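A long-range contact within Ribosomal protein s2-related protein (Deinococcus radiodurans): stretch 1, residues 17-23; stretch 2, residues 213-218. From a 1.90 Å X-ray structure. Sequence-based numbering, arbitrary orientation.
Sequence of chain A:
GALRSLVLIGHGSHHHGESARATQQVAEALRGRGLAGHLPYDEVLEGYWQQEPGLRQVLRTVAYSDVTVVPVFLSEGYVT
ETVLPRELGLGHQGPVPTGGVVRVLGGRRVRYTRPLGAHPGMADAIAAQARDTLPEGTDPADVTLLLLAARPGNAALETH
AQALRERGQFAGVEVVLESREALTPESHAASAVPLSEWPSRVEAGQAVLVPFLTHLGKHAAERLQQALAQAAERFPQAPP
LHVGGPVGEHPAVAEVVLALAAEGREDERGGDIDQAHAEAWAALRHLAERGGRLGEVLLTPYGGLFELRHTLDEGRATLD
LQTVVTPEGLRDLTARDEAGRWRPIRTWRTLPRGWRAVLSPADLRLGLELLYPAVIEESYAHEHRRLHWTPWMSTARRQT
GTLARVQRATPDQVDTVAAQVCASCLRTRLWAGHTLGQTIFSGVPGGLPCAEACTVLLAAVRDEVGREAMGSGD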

# COMPACT_ATOMS: atom_id res chain seq x y z
N GLY A 17 -9.29 -10.98 -11.96
CA GLY A 17 -10.57 -10.43 -12.44
C GLY A 17 -11.57 -11.29 -13.25
O GLY A 17 -12.68 -10.82 -13.52
N GLU A 18 -11.23 -12.52 -13.64
CA GLU A 18 -12.15 -13.27 -14.54
C GLU A 18 -13.34 -13.77 -13.78
O GLU A 18 -14.38 -13.93 -14.31
CB GLU A 18 -11.52 -14.50 -15.19
CG GLU A 18 -10.08 -14.32 -15.59
CD GLU A 18 -9.18 -14.48 -14.39
OE1 GLU A 18 -9.47 -15.35 -13.49
OE2 GLU A 18 -8.22 -13.70 -14.34
N SER A 19 -13.11 -13.96 -12.50
CA SER A 19 -13.94 -14.71 -11.60
C SER A 19 -15.18 -13.94 -11.21
O SER A 19 -16.02 -14.51 -10.44
CB SER A 19 -13.06 -15.01 -10.38
OG SER A 19 -11.67 -14.91 -10.81
N ALA A 20 -15.20 -12.66 -11.70
CA ALA A 20 -16.25 -11.65 -11.57
C ALA A 20 -16.77 -11.14 -12.91
O ALA A 20 -17.89 -10.66 -12.99
CB ALA A 20 -15.72 -10.42 -10.79
N ARG A 21 -15.93 -11.18 -13.95
CA ARG A 21 -16.37 -10.74 -15.30
C ARG A 21 -17.62 -11.45 -15.85
O ARG A 21 -18.43 -10.82 -16.47
CB ARG A 21 -15.23 -10.74 -16.34
CG ARG A 21 -15.04 -9.38 -17.01
NE ARG A 21 -13.42 -10.89 -19.05
CZ ARG A 21 -12.62 -11.82 -18.53
NH1 ARG A 21 -11.35 -11.54 -18.30
NH2 ARG A 21 -13.10 -13.02 -18.22
N ALA A 22 -17.79 -12.74 -15.61
CA ALA A 22 -19.03 -13.43 -15.99
C ALA A 22 -20.29 -12.82 -15.35
O ALA A 22 -21.33 -12.60 -16.00
CB ALA A 22 -18.94 -14.92 -15.60
N THR A 23 -20.21 -12.63 -14.06
CA THR A 23 -21.32 -12.02 -13.35
C THR A 23 -21.56 -10.58 -13.86
O THR A 23 -22.73 -10.19 -14.04
CB THR A 23 -21.03 -12.01 -11.85
OG1 THR A 23 -20.77 -13.33 -11.41
CG2 THR A 23 -22.16 -11.42 -11.02
N LEU A 213 -17.77 -23.76 -17.25
CA LEU A 213 -17.09 -22.87 -16.31
C LEU A 213 -17.63 -21.45 -16.49
O LEU A 213 -17.95 -21.03 -17.61
CB LEU A 213 -15.58 -22.83 -16.68
CG LEU A 213 -14.57 -23.83 -16.13
CD1 LEU A 213 -15.13 -24.93 -15.32
CD2 LEU A 213 -13.68 -24.31 -17.26
N THR A 214 -17.67 -20.67 -15.40
CA THR A 214 -17.99 -19.25 -15.56
C THR A 214 -16.87 -18.56 -16.27
O THR A 214 -17.10 -17.64 -17.07
CB THR A 214 -18.21 -18.53 -14.21
OG1 THR A 214 -17.10 -18.79 -13.35
CG2 THR A 214 -19.49 -18.99 -13.54
N HIS A 215 -15.64 -18.96 -15.97
CA HIS A 215 -14.45 -18.32 -16.53
C HIS A 215 -13.32 -19.31 -16.58
O HIS A 215 -13.42 -20.43 -16.06
CB HIS A 215 -13.99 -17.13 -15.66
CG HIS A 215 -13.72 -17.53 -14.26
ND1 HIS A 215 -14.73 -17.94 -13.40
CD2 HIS A 215 -12.57 -17.67 -13.58
CE1 HIS A 215 -14.20 -18.28 -12.24
NE2 HIS A 215 -12.89 -18.13 -12.33
N LEU A 216 -12.24 -18.87 -17.20
CA LEU A 216 -11.02 -19.65 -17.26
C LEU A 216 -9.83 -18.76 -16.97
O LEU A 216 -9.42 -17.94 -17.81
CB LEU A 216 -10.91 -20.31 -18.65
CG LEU A 216 -10.01 -21.54 -18.74
CD1 LEU A 216 -10.47 -22.64 -17.83
CD2 LEU A 216 -9.98 -22.01 -20.17
N GLY A 217 -9.30 -18.90 -15.76
CA GLY A 217 -8.10 -18.18 -15.37
C GLY A 217 -6.91 -18.66 -16.17
O GLY A 217 -6.99 -19.65 -16.90
N LYS A 218 -5.80 -17.96 -16.02
CA LYS A 218 -4.61 -18.21 -16.83
C LYS A 218 -3.91 -19.49 -16.37
O LYS A 218 -3.35 -20.22 -17.20
CB LYS A 218 -3.66 -17.01 -16.78
CG LYS A 218 -4.26 -15.69 -17.44
CD LYS A 218 -3.15 -14.74 -18.02
CE LYS A 218 -3.56 -13.23 -18.06
NZ LYS A 218 -2.34 -12.32 -17.99

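Segments far apart in sequence can pack closely without a single hydrogen bond between them; the contact between residues 17-23 and 213-218 of this protein is a compact example. The first stretch is largely helical and the second has an irregular backbone until Gly217, which occupies the N-cap position right before a helix. Together they bury 272 Å² of surface, and no hydrogen bond crosses between them.

Gly17 lies out of reach, and the contact begins at Glu18, whose CA-to-CB bond points toward the second stretch. Here the two side chains meet at their bases: Glu18 CB lies 3.6 Å from His215 CB, and Glu18 O lies 3.5 Å from the same His215 CB. The glutamate side chain then extends along the neighbouring backbone, bringing its OE1 to 3.7 Å from Gly217 CA, a van der Waals approach.

Ser19 supplies the most directional interaction. Its CA sits over one face of the His215 imidazole, 3.6 Å from the ring centroid and only 7° off the ring normal, so that a backbone carbon, rather than the hydroxyl, makes a CH-pi contact. The ring itself is tethered within its own stretch by a short hydrogen bond of 2.5 Å between Thr214 OG1 and His215 ND1, which joins the residue that packs against Ala22 to the ring that packs against Ser19.

Ala20 points away and takes no part. One helical turn on from Glu18, Ala22 again points toward the second stretch. Its methyl packs closely: Ala22 CB lies 3.6 Å from Thr214 O and 3.9 Å from Thr214 CB. Thr23 turns sideways and makes no contact. Glu18 and Ala22, four residues apart, thus face two consecutive residues, His215 and Thr214, each pair with CA atoms 5.9 Å apart.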